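4-hydroxyphenylpyruvate dioxygenase (Pseudomonas putida, PDB 5HMQ) catalyses the metal-dependent dehydration of 3-dehydroshikimate to protocatechuate, fusing a xylose isomerase-like TIM-barrel domain to a hydroxyphenylpyruvate dioxygenase-like domain in a homodimer. Local coordinates at the interface of chains A and B. Sequence-based numbering; all coordinates share one arbitrary frame. Chains: chain A/B, 4-hydroxyphenylpyruvate dioxygenase.

Contact 1: the interface of chains A and B. Residues chain A 247; chain B 360, 407, 450-451, 454, 458, 519-520.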
ATOM      1  N   PHE A 247       0.005   2.844  -9.956  1.00 58.96           N
ATOM      2  CA  PHE A 247       1.115   3.088  -9.036  1.00 61.85           C
ATOM      3  C   PHE A 247       1.136   2.043  -7.919  1.00 66.01           C
ATOM      4  O   PHE A 247       0.872   2.311  -6.744  1.00 65.12           O
ATOM      5  CB  PHE A 247       1.044   4.510  -8.502  1.00 61.05           C
ATOM      6  CG  PHE A 247       1.493   5.535  -9.498  1.00 60.17           C
ATOM      7  CD1 PHE A 247       2.836   5.843  -9.632  1.00 61.15           C
ATOM      8  CD2 PHE A 247       0.580   6.163 -10.328  1.00 58.26           C
ATOM      9  CE1 PHE A 247       3.258   6.776 -10.558  1.00 60.64           C
ATOM     10  CE2 PHE A 247       0.995   7.097 -11.258  1.00 57.96           C
ATOM     11  CZ  PHE A 247       2.336   7.402 -11.374  1.00 58.15           C
TER
ATOM     12  N   HIS B 360      -5.397   8.492 -15.828  1.00 48.68           N
ATOM     13  CA  HIS B 360      -4.661   9.384 -14.939  1.00 48.91           C
ATOM     14  C   HIS B 360      -4.945  10.869 -15.138  1.00 51.36           C
ATOM     15  O   HIS B 360      -4.587  11.663 -14.260  1.00 51.80           O
ATOM     16  CB  HIS B 360      -3.146   9.173 -15.089  1.00 47.96           C
ATOM     17  CG  HIS B 360      -2.685   7.785 -14.768  1.00 49.66           C
ATOM     18  ND1 HIS B 360      -2.439   6.840 -15.741  1.00 47.68           N
ATOM     19  CD2 HIS B 360      -2.413   7.187 -13.584  1.00 49.81           C
ATOM     20  CE1 HIS B 360      -2.037   5.719 -15.169  1.00 49.20           C
ATOM     21  NE2 HIS B 360      -2.013   5.903 -13.861  1.00 50.35           N
ATOM     22  N   ASP B 407       4.553   1.674 -13.257  1.00 48.04           N
ATOM     23  CA  ASP B 407       3.173   2.050 -13.522  1.00 46.35           C
ATOM     24  C   ASP B 407       2.880   1.674 -14.969  1.00 47.09           C
ATOM     25  O   ASP B 407       3.395   0.667 -15.461  1.00 50.10           O
ATOM     26  CB  ASP B 407       2.949   3.541 -13.240  1.00 48.20           C
ATOM     27  CG  ASP B 407       3.737   4.445 -14.171  1.00 46.52           C
ATOM     28  OD1 ASP B 407       4.821   4.034 -14.631  1.00 46.71           O
ATOM     29  OD2 ASP B 407       3.283   5.580 -14.424  1.00 51.18           O
ATOM     30  N   LEU B 450       5.385   9.514  -5.709  1.00 46.30           N
ATOM     31  CA  LEU B 450       5.031   8.104  -5.733  1.00 45.12           C
ATOM     32  C   LEU B 450       4.357   7.688  -4.433  1.00 45.79           C
ATOM     33  O   LEU B 450       4.600   8.293  -3.384  1.00 47.23           O
ATOM     34  CB  LEU B 450       6.274   7.230  -5.956  1.00 48.33           C
ATOM     35  CG  LEU B 450       7.048   7.448  -7.258  1.00 47.99           C
ATOM     36  CD1 LEU B 450       8.355   6.667  -7.246  1.00 46.06           C
ATOM     37  CD2 LEU B 450       6.199   7.059  -8.458  1.00 47.94           C
ATOM     38  N   PRO B 451       3.498   6.667  -4.468  1.00 51.98           N
ATOM     39  CA  PRO B 451       2.936   6.143  -3.218  1.00 50.44           C
ATOM     40  C   PRO B 451       4.039   5.597  -2.325  1.00 48.40           C
ATOM     41  O   PRO B 451       5.019   5.020  -2.800  1.00 50.56           O
ATOM     42  CB  PRO B 451       1.987   5.032  -3.686  1.00 48.16           C
ATOM     43  CG  PRO B 451       1.708   5.337  -5.117  1.00 49.28           C
ATOM     44  CD  PRO B 451       2.958   5.971  -5.649  1.00 49.97           C
ATOM     45  N   SER B 454       5.160   1.941  -2.749  1.00 47.78           N
ATOM     46  CA  SER B 454       5.742   1.498  -4.014  1.00 46.62           C
ATOM     47  C   SER B 454       7.095   2.134  -4.304  1.00 47.94           C
ATOM     48  O   SER B 454       7.712   1.800  -5.318  1.00 47.42           O
ATOM     49  CB  SER B 454       4.777   1.777  -5.172  1.00 48.95           C
ATOM     50  OG  SER B 454       4.450   3.151  -5.252  1.00 57.33           O
ATOM     51  N   TRP B 458      10.265   1.215  -7.033  1.00 43.75           N
ATOM     52  CA  TRP B 458      10.771   2.110  -8.072  1.00 41.92           C
ATOM     53  C   TRP B 458      12.271   2.335  -7.926  1.00 41.38           C
ATOM     54  O   TRP B 458      12.995   2.413  -8.927  1.00 42.39           O
ATOM     55  CB  TRP B 458      10.031   3.447  -8.035  1.00 43.06           C
ATOM     56  CG  TRP B 458       8.714   3.452  -8.746  1.00 43.40           C
ATOM     57  CD1 TRP B 458       7.527   2.976  -8.276  1.00 42.49           C
ATOM     58  CD2 TRP B 458       8.447   3.977 -10.055  1.00 42.82           C
ATOM     59  NE1 TRP B 458       6.537   3.166  -9.212  1.00 44.43           N
ATOM     60  CE2 TRP B 458       7.077   3.778 -10.312  1.00 43.37           C
ATOM     61  CE3 TRP B 458       9.235   4.593 -11.033  1.00 41.21           C
ATOM     62  CZ2 TRP B 458       6.477   4.172 -11.507  1.00 44.46           C
ATOM     63  CZ3 TRP B 458       8.638   4.984 -12.219  1.00 40.72           C
ATOM     64  CH2 TRP B 458       7.272   4.772 -12.446  1.00 41.72           C
ATOM     65  N   SER B 519      -0.590   9.933  -8.216  1.00 50.84           N
ATOM     66  CA  SER B 519       0.848   9.988  -8.390  1.00 51.02           C
ATOM     67  C   SER B 519       1.175  10.354  -9.833  1.00 51.85           C
ATOM     68  O   SER B 519       0.296  10.441 -10.692  1.00 51.45           O
ATOM     69  CB  SER B 519       1.474   8.646  -8.005  1.00 51.16           C
ATOM     70  OG  SER B 519       1.162   8.315  -6.664  1.00 48.24           O
ATOM     71  N   GLY B 520       2.452  10.577 -10.092  1.00 46.60           N
ATOM     72  CA  GLY B 520       2.885  10.992 -11.404  1.00 47.36           C
ATOM     73  C   GLY B 520       4.002  12.004 -11.292  1.00 44.83           C
ATOM     74  O   GLY B 520       4.728  12.040 -10.301  1.00 43.49           O
TER

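Contact 2: the interface of chains A and B. Residues chain A 505-506, 509; chain B 198, 211-212, 456, 484, 486.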
ATOM      1  N   ARG A 505       5.893   3.796   7.166  1.00 61.21           N
ATOM      2  CA  ARG A 505       7.275   3.806   7.629  1.00 64.11           C
ATOM      3  C   ARG A 505       8.122   4.805   6.850  1.00 62.61           C
ATOM      4  O   ARG A 505       9.042   5.419   7.404  1.00 62.06           O
ATOM      5  CB  ARG A 505       7.876   2.404   7.528  1.00 65.12           C
ATOM      6  CG  ARG A 505       7.720   1.763   6.161  1.00 66.32           C
ATOM      7  CD  ARG A 505       8.306   0.365   6.145  1.00 68.14           C
ATOM      8  NE  ARG A 505       8.699  -0.042   4.800  1.00 71.03           N
ATOM      9  CZ  ARG A 505       9.953  -0.032   4.354  1.00 71.87           C
ATOM     10  NH1 ARG A 505      10.941   0.368   5.146  1.00 69.54           N
ATOM     11  NH2 ARG A 505      10.221  -0.419   3.115  1.00 73.54           N
ATOM     12  N   ASN A 506       7.831   4.975   5.561  1.00 63.48           N
ATOM     13  CA  ASN A 506       8.638   5.846   4.716  1.00 65.34           C
ATOM     14  C   ASN A 506       8.522   7.318   5.101  1.00 65.69           C
ATOM     15  O   ASN A 506       9.381   8.114   4.707  1.00 67.66           O
ATOM     16  CB  ASN A 506       8.247   5.637   3.252  1.00 67.23           C
ATOM     17  CG  ASN A 506       8.988   4.473   2.613  1.00 68.46           C
ATOM     18  OD1 ASN A 506      10.158   4.227   2.916  1.00 67.13           O
ATOM     19  ND2 ASN A 506       8.303   3.735   1.748  1.00 69.23           N
ATOM     20  N   ILE A 509      10.977   7.661   7.806  1.00 70.30           N
ATOM     21  CA  ILE A 509      12.261   7.754   7.129  1.00 69.97           C
ATOM     22  C   ILE A 509      12.442   9.164   6.581  1.00 73.65           C
ATOM     23  O   ILE A 509      13.458   9.810   6.853  1.00 72.72           O
ATOM     24  CB  ILE A 509      12.365   6.674   6.030  1.00 68.68           C
ATOM     25  CG1 ILE A 509      12.117   5.291   6.619  1.00 68.96           C
ATOM     26  CG2 ILE A 509      13.742   6.613   5.406  1.00 67.31           C
ATOM     27  CD1 ILE A 509      12.037   4.201   5.584  1.00 68.32           C
TER
ATOM     28  N   PRO B 198      17.423   1.628   5.724  1.00 48.44           N
ATOM     29  CA  PRO B 198      17.958   2.981   5.893  1.00 47.23           C
ATOM     30  C   PRO B 198      18.753   3.087   7.183  1.00 47.51           C
ATOM     31  O   PRO B 198      18.472   2.403   8.170  1.00 48.74           O
ATOM     32  CB  PRO B 198      16.701   3.856   5.937  1.00 45.49           C
ATOM     33  CG  PRO B 198      15.650   2.945   6.474  1.00 46.02           C
ATOM     34  CD  PRO B 198      15.959   1.592   5.887  1.00 48.13           C
ATOM     35  N   PHE B 211      11.986  -1.642   9.310  1.00 47.29           N
ATOM     36  CA  PHE B 211      12.647  -0.951   8.205  1.00 50.89           C
ATOM     37  C   PHE B 211      13.551  -1.821   7.342  1.00 49.54           C
ATOM     38  O   PHE B 211      14.277  -1.279   6.500  1.00 51.65           O
ATOM     39  CB  PHE B 211      13.421   0.257   8.732  1.00 51.03           C
ATOM     40  CG  PHE B 211      12.538   1.304   9.333  1.00 53.75           C
ATOM     41  CD1 PHE B 211      11.925   2.245   8.525  1.00 56.13           C
ATOM     42  CD2 PHE B 211      12.292   1.333  10.692  1.00 51.80           C
ATOM     43  CE1 PHE B 211      11.095   3.206   9.062  1.00 53.55           C
ATOM     44  CE2 PHE B 211      11.464   2.296  11.235  1.00 52.72           C
ATOM     45  CZ  PHE B 211      10.864   3.234  10.417  1.00 52.90           C
ATOM     46  N   ARG B 212      13.537  -3.138   7.510  1.00 46.06           N
ATOM     47  CA  ARG B 212      14.286  -3.983   6.592  1.00 46.02           C
ATOM     48  C   ARG B 212      13.672  -3.898   5.198  1.00 44.81           C
ATOM     49  O   ARG B 212      12.452  -3.806   5.047  1.00 45.23           O
ATOM     50  CB  ARG B 212      14.296  -5.432   7.074  1.00 44.33           C
ATOM     51  CG  ARG B 212      15.351  -5.746   8.115  1.00 44.68           C
ATOM     52  CD  ARG B 212      15.325  -7.221   8.471  1.00 43.12           C
ATOM     53  NE  ARG B 212      16.172  -7.532   9.617  1.00 45.09           N
ATOM     54  CZ  ARG B 212      16.935  -8.617   9.710  1.00 46.98           C
ATOM     55  NH1 ARG B 212      16.967  -9.497   8.719  1.00 45.34           N
ATOM     56  NH2 ARG B 212      17.671  -8.819  10.795  1.00 45.06           N
ATOM     57  N   ASP B 456      10.150   2.014  -2.811  1.00 44.67           N
ATOM     58  CA  ASP B 456      11.305   1.119  -2.799  1.00 44.61           C
ATOM     59  C   ASP B 456      11.357   0.269  -4.058  1.00 44.77           C
ATOM     60  O   ASP B 456      12.443  -0.022  -4.569  1.00 46.81           O
ATOM     61  CB  ASP B 456      11.290   0.239  -1.539  1.00 47.09           C
ATOM     62  CG  ASP B 456      11.604   1.031  -0.281  1.00 52.43           C
ATOM     63  OD1 ASP B 456      12.222   2.112  -0.393  1.00 54.58           O
ATOM     64  OD2 ASP B 456      11.266   0.554   0.823  1.00 51.43           O
ATOM     65  N   LYS B 484      15.053  14.750   5.053  1.00 79.17           N
ATOM     66  CA  LYS B 484      15.616  13.890   4.012  1.00 77.41           C
ATOM     67  C   LYS B 484      14.699  13.852   2.779  1.00 74.70           C
ATOM     68  O   LYS B 484      13.521  13.495   2.885  1.00 73.81           O
ATOM     69  CB  LYS B 484      15.803  12.449   4.547  1.00 78.89           C
ATOM     70  CG  LYS B 484      16.648  11.459   3.736  1.00 80.11           C
ATOM     71  CD  LYS B 484      15.830  10.534   2.941  1.00 81.15           C
ATOM     72  CE  LYS B 484      14.810   9.791   3.690  1.00 83.09           C
ATOM     73  NZ  LYS B 484      15.322   8.950   4.793  1.00 82.25           N
ATOM     74  N   ARG B 486      14.705  12.064  -1.014  1.00 62.12           N
ATOM     75  CA  ARG B 486      15.431  11.074  -1.803  1.00 59.56           C
ATOM     76  C   ARG B 486      15.422  11.414  -3.286  1.00 56.87           C
ATOM     77  O   ARG B 486      14.480  12.014  -3.806  1.00 59.79           O
ATOM     78  CB  ARG B 486      14.894   9.647  -1.641  1.00 59.89           C
ATOM     79  CG  ARG B 486      14.931   9.034  -0.260  1.00 61.22           C
ATOM     80  CD  ARG B 486      14.940   7.513  -0.424  1.00 62.01           C
ATOM     81  NE  ARG B 486      13.918   6.807   0.339  1.00 64.06           N
ATOM     82  CZ  ARG B 486      13.713   5.496   0.247  1.00 66.24           C
ATOM     83  NH1 ARG B 486      14.458   4.769  -0.577  1.00 65.93           N
ATOM     84  NH2 ARG B 486      12.768   4.912   0.970  1.00 65.37           N
TER

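Contact 1: the interface of chains A and B
A:Phe247 reaches across the homodimer interface from the TIM-barrel domain of chain A and plugs its ring into the dioxygenase-like domain of chain B, where residues of both VOC modules of the glyoxalase/dioxygenase superfamily receive it. The phenylalanine belongs to the loop between strand 238-240 and helix 252-276, a few residues beyond the catalytic metal ligand A:Glu241.

Two groups take the faces of the ring. The methylene CB of B:Ser519 sits over the middle of one face, 3.3 Å from the ring centroid, in a CH-pi contact; with chi1 at -58° its OG turns off towards the CG end of the ring. On the same face the main chain continues from B:Ser519 over A:Phe247 CZ, with B:Gly520 N at 3.4 Å from that carbon. Over the opposite face lies the methylene of B:Asp407, its CB 4.1 Å above the plane of the A:Phe247 ring, so the ring is sandwiched between two short polar side chains that present carbon. The carboxylate of B:Asp407 brings OD2 within 3.7 Å of A:Phe247 CZ, and B:His360 lies more loosely beside CE2.

Leucine and proline supply the apolar packing. B:Leu450 crosses A:Phe247 at about a right angle and touches its CE1 with CD2 at 3.6 Å. That same methyl lies over the indole of B:Trp458, offset toward its rim, so it packs against both aromatic groups. Nearer the main chain, B:Pro451 packs its CG against A:Phe247 CB at 3.5 Å and also meets the phenylalanine carbonyl oxygen. The phenylalanine CG stands beside its own backbone N and opposite the carbonyl carbon (chi1 -76°), which carries the ring away from the carbonyl.

Within chain B, B:Ser454 OG donates to B:Pro451 O at 3.1 Å, from a position tilted out of the carbonyl plane, and ties the proline turn to the short 3-10 helix 452-454.

Contact 2: the interface of chains A and B
Helix 505-510 of chain A, in the second VOC module, lies against several elements of chain B: the loop at B:Pro198 and the end of helix 204-211 from the TIM-barrel domain, and the start of helix 455-465 with strand 484-489 from the dioxygenase-like domain.

The charged contacts centre on B:Asp456. A:Arg505 and B:Asp456 approach from opposite directions and form a salt bridge, NH2 to OD2 at 2.7 Å. Their flat groups are turned 54° apart and the N-H does not point at the oxygen, so the attraction is ionic without a directed hydrogen bond. The other carboxylate oxygen, OD1, is met on its syn side by B:Arg486 NH2 at 3.2 Å, a hydrogen-bonded salt bridge within chain B. One aspartate therefore engages an arginine from each subunit, and its place in the first turn of helix 455-465 would probably favour its negative charge. In the plane of the B:Arg486 guanidinium, at its edge, lies the amide oxygen OD1 of A:Asn506, 3.3 Å from NH2.

The apolar contacts centre on A:Ile509 and B:Phe211, which slide past each other in opposite directions. The isoleucine sets CG1 and CD1 against the CD1-CE1 bond of the ring, and not over its centre, with CG1 at 3.4 Å from CE1 and CD1 at 3.5 Å from CD1 of the phenylalanine. Its CG1 lies beside the backbone N (chi1 -55°), which directs this branch to the phenylalanine and CD1 on towards B:Pro198 CG, 3.9 Å away. A:Arg505 adds its CB at 3.7 Å from B:Phe211 CE1, while its backbone O lies in the ring plane at the edge.

B:Lys484, its chain bent at chi2, chi3 and chi4, runs beside A:Ile509; its amine may make a weak hydrogen bond to A:Ile509 O, though it is placed too near the isoleucine CG2 for the detail to be trusted.

In the fold, B:Pro198 follows strand 189-194, which carries the catalytic metal ligand B:Gln193, which suggests that helix 505-510 rests near the metal-bearing end of the partner's barrel.

About 16 Å separates the C-alpha centres of contact 1 and contact 2, and helix 455-465 of chain B serves both, with B:Trp458 in the first and B:Asp456 in the second. In contact 1 the barrel domain of chain A enters the dioxygenase-like domain of chain B; in contact 2 the dioxygenase-like domain of chain A meets both domains of chain B. Two-fold symmetry repeats each with the chains exchanged. The homodimer thus interlocks the two domain types between subunits, which could help explain why the dioxygenase-like domain matters for optimal dehydratase activity in vivo.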